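Local coordinates for putative lipoprotein (Campylobacter jejuni subsp. jejuni, PDB 2G5G) that binds a cofacial pair of hemes, in a manner linked to its dimerization, and probably takes part in bacterial heme transport, at residues M62-L67 with S133-L138; L112-V117 with Q125-V130; D206-H211 with V215-G220. One frame throughout, in Å; residues are numbered along the deposited sequence.

Interaction 1. Residues M62-L67 with S133-L138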
loop_
_atom_site.group_PDB
_atom_site.type_symbol
_atom_site.label_atom_id
_atom_site.label_comp_id
_atom_site.label_asym_id
_atom_site.label_seq_id
_atom_site.Cartn_x
_atom_site.Cartn_y
_atom_site.Cartn_z
HETATM N N MSE A 62 0.790 6.165 33.730
HETATM C CA MSE A 62 1.504 6.117 34.995
HETATM C C MSE A 62 2.881 6.748 34.890
HETATM O O MSE A 62 3.289 7.538 35.757
HETATM C CB MSE A 62 1.646 4.667 35.472
HETATM C CG MSE A 62 0.308 4.030 35.855
HETATM SE SE MSE A 62 0.564 2.115 36.275
HETATM C CE MSE A 62 2.066 2.278 37.495
ATOM N N ILE A 63 3.609 6.380 33.838
ATOM C CA ILE A 63 4.976 6.898 33.650
ATOM C C ILE A 63 4.871 8.412 33.344
ATOM O O ILE A 63 5.548 9.215 33.971
ATOM C CB ILE A 63 5.689 6.187 32.486
ATOM C CG1 ILE A 63 5.864 4.696 32.790
ATOM C CG2 ILE A 63 7.071 6.886 32.191
ATOM C CD1 ILE A 63 6.208 3.850 31.527
ATOM N N PHE A 64 4.041 8.785 32.375
ATOM C CA PHE A 64 3.895 10.226 32.080
ATOM C C PHE A 64 3.571 11.027 33.349
ATOM O O PHE A 64 4.251 12.000 33.657
ATOM C CB PHE A 64 2.900 10.512 30.948
ATOM C CG PHE A 64 2.670 11.994 30.687
ATOM C CD1 PHE A 64 1.508 12.607 31.143
ATOM C CD2 PHE A 64 3.631 12.781 30.041
ATOM C CE1 PHE A 64 1.283 13.967 30.939
ATOM C CE2 PHE A 64 3.416 14.154 29.841
ATOM C CZ PHE A 64 2.232 14.745 30.279
ATOM N N ASN A 65 2.546 10.605 34.084
ATOM C CA ASN A 65 2.129 11.326 35.282
ATOM C C ASN A 65 3.272 11.516 36.257
ATOM O O ASN A 65 3.389 12.590 36.851
ATOM C CB ASN A 65 0.984 10.604 36.011
ATOM C CG ASN A 65 -0.402 10.877 35.408
ATOM O OD1 ASN A 65 -0.589 11.656 34.471
ATOM N ND2 ASN A 65 -1.383 10.209 35.966
ATOM N N ALA A 66 4.100 10.485 36.479
ATOM C CA ALA A 66 5.150 10.631 37.499
ATOM C C ALA A 66 6.233 11.608 37.022
ATOM O O ALA A 66 6.809 12.386 37.815
ATOM C CB ALA A 66 5.762 9.275 37.877
ATOM N N LEU A 67 6.521 11.565 35.727
ATOM C CA LEU A 67 7.589 12.412 35.200
ATOM C C LEU A 67 7.109 13.867 35.158
ATOM O O LEU A 67 7.858 14.758 35.513
ATOM C CB LEU A 67 7.980 11.963 33.796
ATOM C CG LEU A 67 8.620 10.584 33.575
ATOM C CD1 LEU A 67 8.579 10.286 32.075
ATOM C CD2 LEU A 67 10.034 10.574 34.031
ATOM N N SER A 133 -1.877 18.775 30.418
ATOM C CA SER A 133 -0.825 19.086 31.372
ATOM C C SER A 133 -0.080 20.288 30.805
ATOM O O SER A 133 -0.542 20.929 29.884
ATOM C CB SER A 133 0.143 17.893 31.526
ATOM O OG SER A 133 0.718 17.564 30.257
ATOM N N LYS A 134 1.103 20.552 31.329
ATOM C CA LYS A 134 1.966 21.599 30.804
ATOM C C LYS A 134 2.790 21.177 29.580
ATOM O O LYS A 134 3.557 21.985 29.030
ATOM C CB LYS A 134 2.868 22.073 31.933
ATOM C CG LYS A 134 2.091 22.841 33.005
ATOM C CD LYS A 134 2.985 23.199 34.143
ATOM C CE LYS A 134 2.369 24.348 34.902
ATOM N NZ LYS A 134 3.374 25.128 35.666
ATOM N N SER A 135 2.644 19.921 29.150
ATOM C CA SER A 135 3.388 19.422 27.994
ATOM C C SER A 135 2.858 19.947 26.681
ATOM O O SER A 135 1.655 20.129 26.521
ATOM C CB SER A 135 3.331 17.888 27.933
ATOM O OG SER A 135 4.018 17.342 29.025
ATOM N N LYS A 136 3.752 20.160 25.726
ATOM C CA LYS A 136 3.327 20.332 24.352
ATOM C C LYS A 136 3.410 19.003 23.584
ATOM O O LYS A 136 4.374 18.224 23.735
ATOM C CB LYS A 136 4.142 21.413 23.629
ATOM C CG LYS A 136 3.610 21.732 22.235
ATOM C CD LYS A 136 4.048 23.086 21.739
ATOM C CE LYS A 136 5.375 22.971 21.052
ATOM N NZ LYS A 136 5.724 24.256 20.367
ATOM N N ILE A 137 2.404 18.745 22.759
ATOM C CA ILE A 137 2.460 17.580 21.853
ATOM C C ILE A 137 3.205 17.900 20.575
ATOM O O ILE A 137 2.879 18.875 19.863
ATOM C CB ILE A 137 1.038 16.974 21.565
ATOM C CG1 ILE A 137 0.477 16.378 22.859
ATOM C CG2 ILE A 137 1.113 15.913 20.457
ATOM C CD1 ILE A 137 -0.959 15.888 22.817
ATOM N N LEU A 138 4.205 17.072 20.269
ATOM C CA LEU A 138 4.970 17.214 19.044
ATOM C C LEU A 138 4.617 16.103 18.044
ATOM O O LEU A 138 4.445 14.948 18.445
ATOM C CB LEU A 138 6.487 17.175 19.343
ATOM C CG LEU A 138 7.032 17.977 20.534
ATOM C CD1 LEU A 138 8.544 17.655 20.769
ATOM C CD2 LEU A 138 6.801 19.505 20.339
#

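Interaction 2. Residues L112-V117 with Q125-V130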
loop_
_atom_site.group_PDB
_atom_site.type_symbol
_atom_site.label_atom_id
_atom_site.label_comp_id
_atom_site.label_asym_id
_atom_site.label_seq_id
_atom_site.Cartn_x
_atom_site.Cartn_y
_atom_site.Cartn_z
ATOM N N LEU A 112 -6.224 18.398 17.064
ATOM C CA LEU A 112 -4.925 17.786 16.799
ATOM C C LEU A 112 -4.859 17.278 15.381
ATOM O O LEU A 112 -3.818 16.804 14.933
ATOM C CB LEU A 112 -4.656 16.625 17.768
ATOM C CG LEU A 112 -4.674 16.896 19.269
ATOM C CD1 LEU A 112 -4.572 15.588 20.049
ATOM C CD2 LEU A 112 -3.573 17.880 19.670
ATOM N N ASN A 113 -5.975 17.376 14.666
ATOM C CA ASN A 113 -6.089 16.749 13.359
ATOM C C ASN A 113 -5.710 15.247 13.394
ATOM O O ASN A 113 -5.011 14.742 12.509
ATOM C CB ASN A 113 -5.228 17.497 12.340
ATOM C CG ASN A 113 -5.655 17.225 10.943
ATOM O OD1 ASN A 113 -6.821 16.925 10.704
ATOM N ND2 ASN A 113 -4.727 17.311 10.001
ATOM N N TRP A 114 -6.172 14.553 14.431
ATOM C CA TRP A 114 -5.862 13.141 14.622
ATOM C C TRP A 114 -6.106 12.374 13.340
ATOM O O TRP A 114 -7.124 12.592 12.674
ATOM C CB TRP A 114 -6.712 12.551 15.744
ATOM C CG TRP A 114 -6.177 11.249 16.245
ATOM C CD1 TRP A 114 -6.633 9.995 15.938
ATOM C CD2 TRP A 114 -5.066 11.063 17.136
ATOM N NE1 TRP A 114 -5.886 9.044 16.591
ATOM C CE2 TRP A 114 -4.908 9.668 17.323
ATOM C CE3 TRP A 114 -4.185 11.938 17.785
ATOM C CZ2 TRP A 114 -3.912 9.130 18.134
ATOM C CZ3 TRP A 114 -3.196 11.399 18.600
ATOM C CH2 TRP A 114 -3.072 10.007 18.769
ATOM N N ASP A 115 -5.165 11.496 12.991
ATOM C CA ASP A 115 -5.296 10.609 11.831
ATOM C C ASP A 115 -5.979 9.332 12.270
ATOM O O ASP A 115 -5.586 8.713 13.260
ATOM C CB ASP A 115 -3.936 10.291 11.199
ATOM C CG ASP A 115 -4.057 9.674 9.806
ATOM O OD1 ASP A 115 -4.991 8.871 9.583
ATOM O OD2 ASP A 115 -3.209 9.984 8.928
ATOM N N LYS A 116 -7.013 8.931 11.528
ATOM C CA LYS A 116 -7.828 7.804 11.973
ATOM C C LYS A 116 -7.217 6.427 11.710
ATOM O O LYS A 116 -7.704 5.435 12.252
ATOM C CB LYS A 116 -9.286 7.918 11.512
ATOM C CG LYS A 116 -10.184 8.598 12.565
ATOM C CD LYS A 116 -9.755 10.047 12.856
ATOM C CE LYS A 116 -10.345 10.562 14.153
ATOM N NZ LYS A 116 -9.870 9.789 15.348
ATOM N N VAL A 117 -6.127 6.373 10.935
ATOM C CA VAL A 117 -5.283 5.159 10.923
ATOM C C VAL A 117 -4.876 4.703 12.348
ATOM O O VAL A 117 -4.616 3.518 12.569
ATOM C CB VAL A 117 -4.045 5.253 9.967
ATOM C CG1 VAL A 117 -4.484 5.600 8.571
ATOM C CG2 VAL A 117 -3.007 6.251 10.453
ATOM N N GLN A 125 -6.872 8.052 26.366
ATOM C CA GLN A 125 -6.532 8.196 27.775
ATOM C C GLN A 125 -5.188 8.907 27.897
ATOM O O GLN A 125 -5.069 9.880 28.641
ATOM C CB GLN A 125 -6.489 6.830 28.482
ATOM C CG GLN A 125 -6.347 6.889 30.015
ATOM C CD GLN A 125 -6.094 5.517 30.646
ATOM O OE1 GLN A 125 -6.022 4.494 29.945
ATOM N NE2 GLN A 125 -5.960 5.490 31.975
ATOM N N PHE A 126 -4.192 8.422 27.159
ATOM C CA PHE A 126 -2.840 8.980 27.253
ATOM C C PHE A 126 -2.789 10.407 26.694
ATOM O O PHE A 126 -2.253 11.326 27.347
ATOM C CB PHE A 126 -1.838 8.101 26.507
ATOM C CG PHE A 126 -0.417 8.636 26.526
ATOM C CD1 PHE A 126 0.294 8.685 27.710
ATOM C CD2 PHE A 126 0.197 9.063 25.349
ATOM C CE1 PHE A 126 1.606 9.164 27.731
ATOM C CE2 PHE A 126 1.528 9.525 25.355
ATOM C CZ PHE A 126 2.217 9.578 26.553
ATOM N N VAL A 127 -3.347 10.579 25.500
ATOM C CA VAL A 127 -3.278 11.864 24.815
ATOM C C VAL A 127 -4.051 12.957 25.582
ATOM O O VAL A 127 -3.646 14.115 25.557
ATOM C CB VAL A 127 -3.741 11.781 23.356
ATOM C CG1 VAL A 127 -3.749 13.162 22.727
ATOM C CG2 VAL A 127 -2.841 10.866 22.548
ATOM N N ASN A 128 -5.127 12.584 26.280
ATOM C CA ASN A 128 -5.886 13.547 27.078
ATOM C C ASN A 128 -5.095 14.058 28.235
ATOM O O ASN A 128 -5.019 15.269 28.424
ATOM C CB ASN A 128 -7.243 13.001 27.565
ATOM C CG ASN A 128 -8.375 13.347 26.624
ATOM O OD1 ASN A 128 -8.461 12.816 25.512
ATOM N ND2 ASN A 128 -9.250 14.255 27.059
ATOM N N VAL A 129 -4.485 13.134 28.989
ATOM C CA VAL A 129 -3.642 13.474 30.123
ATOM C C VAL A 129 -2.453 14.323 29.672
ATOM O O VAL A 129 -2.068 15.282 30.361
ATOM C CB VAL A 129 -3.146 12.213 30.889
ATOM C CG1 VAL A 129 -2.257 12.610 32.032
ATOM C CG2 VAL A 129 -4.321 11.422 31.436
ATOM N N VAL A 130 -1.885 13.975 28.519
ATOM C CA VAL A 130 -0.745 14.732 27.978
ATOM C C VAL A 130 -1.176 16.153 27.589
ATOM O O VAL A 130 -0.602 17.152 28.084
ATOM C CB VAL A 130 -0.070 14.016 26.796
ATOM C CG1 VAL A 130 0.957 14.932 26.112
ATOM C CG2 VAL A 130 0.633 12.745 27.307
#

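Interaction 3. Residues D206-H211 with V215-G220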
loop_
_atom_site.group_PDB
_atom_site.type_symbol
_atom_site.label_atom_id
_atom_site.label_comp_id
_atom_site.label_asym_id
_atom_site.label_seq_id
_atom_site.Cartn_x
_atom_site.Cartn_y
_atom_site.Cartn_z
ATOM N N ASP A 206 15.155 12.983 14.141
ATOM C CA ASP A 206 15.436 14.372 13.792
ATOM C C ASP A 206 14.654 15.265 14.774
ATOM O O ASP A 206 15.219 16.159 15.403
ATOM C CB ASP A 206 15.033 14.590 12.310
ATOM C CG ASP A 206 15.523 15.919 11.715
ATOM O OD1 ASP A 206 16.136 16.764 12.388
ATOM O OD2 ASP A 206 15.281 16.110 10.520
ATOM N N VAL A 207 13.381 14.955 14.970
ATOM C CA VAL A 207 12.504 15.739 15.858
ATOM C C VAL A 207 13.071 15.736 17.293
ATOM O O VAL A 207 13.110 16.794 17.978
ATOM C CB VAL A 207 11.017 15.235 15.802
ATOM C CG1 VAL A 207 10.133 15.882 16.870
ATOM C CG2 VAL A 207 10.408 15.422 14.377
ATOM N N LEU A 208 13.555 14.578 17.728
ATOM C CA LEU A 208 13.972 14.419 19.132
ATOM C C LEU A 208 15.321 15.098 19.391
ATOM O O LEU A 208 15.531 15.762 20.414
ATOM C CB LEU A 208 14.012 12.929 19.498
ATOM C CG LEU A 208 12.668 12.193 19.416
ATOM C CD1 LEU A 208 12.837 10.689 19.656
ATOM C CD2 LEU A 208 11.644 12.787 20.433
ATOM N N VAL A 209 16.208 14.960 18.427
ATOM C CA VAL A 209 17.557 15.463 18.515
ATOM C C VAL A 209 17.568 16.998 18.569
ATOM O O VAL A 209 18.383 17.590 19.278
ATOM C CB VAL A 209 18.352 14.957 17.306
ATOM C CG1 VAL A 209 19.566 15.848 17.002
ATOM C CG2 VAL A 209 18.779 13.511 17.558
ATOM N N HIS A 210 16.670 17.620 17.814
ATOM C CA HIS A 210 16.675 19.083 17.735
ATOM C C HIS A 210 15.798 19.790 18.744
ATOM O O HIS A 210 15.845 21.013 18.838
ATOM C CB HIS A 210 16.423 19.555 16.293
ATOM C CG HIS A 210 17.494 19.088 15.357
ATOM N ND1 HIS A 210 17.342 17.983 14.543
ATOM C CD2 HIS A 210 18.752 19.547 15.146
ATOM C CE1 HIS A 210 18.454 17.796 13.854
ATOM N NE2 HIS A 210 19.330 18.721 14.210
ATOM N N HIS A 211 15.027 19.038 19.520
ATOM C CA HIS A 211 14.092 19.653 20.445
ATOM C C HIS A 211 14.815 20.312 21.630
ATOM O O HIS A 211 15.759 19.744 22.184
ATOM C CB HIS A 211 13.057 18.653 20.957
ATOM C CG HIS A 211 11.862 19.318 21.546
ATOM N ND1 HIS A 211 11.100 20.224 20.835
ATOM C CD2 HIS A 211 11.311 19.239 22.777
ATOM C CE1 HIS A 211 10.134 20.681 21.614
ATOM N NE2 HIS A 211 10.242 20.102 22.800
ATOM N N VAL A 215 12.077 15.549 26.504
ATOM C CA VAL A 215 11.026 15.035 25.619
ATOM C C VAL A 215 10.873 13.543 25.797
ATOM O O VAL A 215 11.891 12.822 25.947
ATOM C CB VAL A 215 11.261 15.435 24.119
ATOM C CG1 VAL A 215 12.593 14.837 23.543
ATOM C CG2 VAL A 215 10.038 15.049 23.204
ATOM N N LEU A 216 9.607 13.102 25.816
ATOM C CA LEU A 216 9.263 11.682 25.735
ATOM C C LEU A 216 8.584 11.358 24.382
ATOM O O LEU A 216 7.629 12.054 23.971
ATOM C CB LEU A 216 8.330 11.289 26.889
ATOM C CG LEU A 216 7.904 9.796 26.913
ATOM C CD1 LEU A 216 7.796 9.253 28.301
ATOM C CD2 LEU A 216 6.575 9.698 26.204
ATOM N N LEU A 217 9.077 10.309 23.707
ATOM C CA LEU A 217 8.434 9.764 22.523
ATOM C C LEU A 217 7.587 8.543 22.876
ATOM O O LEU A 217 8.035 7.653 23.628
ATOM C CB LEU A 217 9.448 9.360 21.454
ATOM C CG LEU A 217 8.925 8.689 20.154
ATOM C CD1 LEU A 217 8.366 9.700 19.148
ATOM C CD2 LEU A 217 10.036 7.882 19.525
ATOM N N LEU A 218 6.370 8.512 22.344
ATOM C CA LEU A 218 5.600 7.263 22.310
ATOM C C LEU A 218 5.594 6.759 20.869
ATOM O O LEU A 218 5.244 7.494 19.944
ATOM C CB LEU A 218 4.159 7.448 22.827
ATOM C CG LEU A 218 3.280 6.184 22.802
ATOM C CD1 LEU A 218 3.768 5.204 23.870
ATOM C CD2 LEU A 218 1.769 6.568 23.001
ATOM N N ALA A 219 6.004 5.501 20.673
ATOM C CA ALA A 219 6.129 4.919 19.338
ATOM C C ALA A 219 6.092 3.395 19.490
ATOM O O ALA A 219 6.163 2.877 20.582
ATOM C CB ALA A 219 7.465 5.350 18.634
ATOM N N GLY A 220 5.935 2.684 18.386
ATOM C CA GLY A 220 5.878 1.232 18.476
ATOM C C GLY A 220 7.233 0.716 18.903
ATOM O O GLY A 220 8.259 1.358 18.657
#

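Interaction 1. Residues M62-L67 with S133-L138
Phe64 projects from helix 54-73 so that the rim of its ring meets two serine hydroxyls, those of Ser133 and Ser135. Its CG stands anti to the backbone N (chi1 176°), which carries the ring off the helix with CZ foremost. Ser133 OG lies at the ring edge, close to its plane, 3.2 Å from Phe64 CZ. The same oxygen is the hydrogen-bond partner of Val130 O and accepts from the backbone two residues on, Ser135 N to Ser133 OG being 3.2 Å and nearly straight at 165°; this is an ST turn. Beyond Lys134, Ser135 brings its own OG to the edge beside the first, 3.3 Å from Phe64 CE2, and bonds to Phe78 O. Each hydroxyl therefore has a carbonyl partner, and the two oxygens turned toward the ring rim probably gain a mild electrostatic benefit from its polarised C-H groups. The Phe64 side chain also packs on Phe126, Val130 and Val80. Further on, the backbones of Lys136 and Leu138 pair with Val80. At Ile137 strand 137-141 begins. The whole is an example of an ST turn leading from a helix into an outermost strand of the ChaN sheet, with an aromatic side chain from helix 54-73 set against its two hydroxyls.

Interaction 2. Residues L112-V117 with Q125-V130
Leu112 and Trp114 meet Val127 of helix 124-131 from the loop that follows helix 108-111, on either side of Asn113, whose positive phi (52°) marks a Schellman motif ending that helix. Apolar contacts carry the pairing. The two methyls of Val127 form a fork: CG1, anti to the backbone N, goes to Leu112, and CG2, beside that N, goes to Trp114. Val127 CG1 lies 3.7 Å from Leu112 CD1, the two side chains sliding past each other in opposite directions. Val127 CG2 approaches the six-membered ring of the indole obliquely, 3.9 Å from Trp114 CH2 and 4.0 Å from Trp114 CZ3. Aromatic and polar contacts then fix the indole: it packs edge-to-face with Trp120, and its NE1 bonds to Trp118 O, so this buried nitrogen has a partner. The Trp114 side chain is about 12 Å from a bound heme, hence not a wall of that pocket. Polar order within the loop comes from Asp115, whose OD1 also pairs with Arg144. In an Asx turn, Val117 N reaches Asp115 OD1 over 3.1 Å, meeting it on the anti side and 32° out of the carboxylate plane.

Interaction 3. Residues D206-H211 with V215-G220
Asp206 O is gripped by two donors of His210, in the stretch of helix 187-210 from which Leu208 reaches across to Val215 and Leu217. His210 N comes to Asp206 O at 3.2 Å as a helical bond, while His210 ND1 approaches Asp206 O from the opposite face of the carbonyl plane, 2.9 Å away, with an angle at the hydrogen of 148°. The bond from ND1 probably limits rotation of the imidazole.

Across the interface, hydrocarbon meets hydrocarbon. Leu208 places CG anti to its carbonyl carbon (chi1 -62°) and divides its two methyls between Val215 and Leu217, two residues apart on strand 214-220, whose CB atoms point toward the helix. Leu208 CD2 rests against both branches of Val215, 3.8 Å from Val215 CG1 and 3.9 Å from Val215 CG2, whereas Leu208 CD1 stands 4.0 Å from Leu217 CD2. In both pairs the side chains cross at about a right angle. The ring of His211 meets Val215 at a slant, His211 CD2 being 4.0 Å from Val215 CB.

NE2, the ring atom next to that CD2, bonds to Asp79, so adjacent ring atoms serve an apolar contact and a hydrogen bond, and the carboxylate would probably polarise the ring. Helix 187-210 returns through a short turn into strand 214-220, and Leu208 packs the helix end onto this inner strand of the mixed sheet, between strands 44-49 and 78-82. The chemistry implies that burial of methyl groups joins helix to strand, while directional bonds position the helical turn and the histidine beside them.

How the interactions relate
From the N terminus, helix 54-73 supplies the first partner of interaction 1, which closes a long loop only when residues 133-138 return. Interaction 2 lies wholly within that loop, joining 112-117 to 125-130 over a short connection. Interaction 3 follows in series, closing a tight return; none of the loops cross. The three touch one another directly: Val129 and Val130 pack on the first contact, Phe126 meets Leu218, and Leu138 touches His211 and Val215. Interaction 1 sets helix 54-73 against the lead-in to an edge strand, interaction 2 holds a loop on helix 124-131, and interaction 3 packs helix 187-210 on an inner strand of the same sheet.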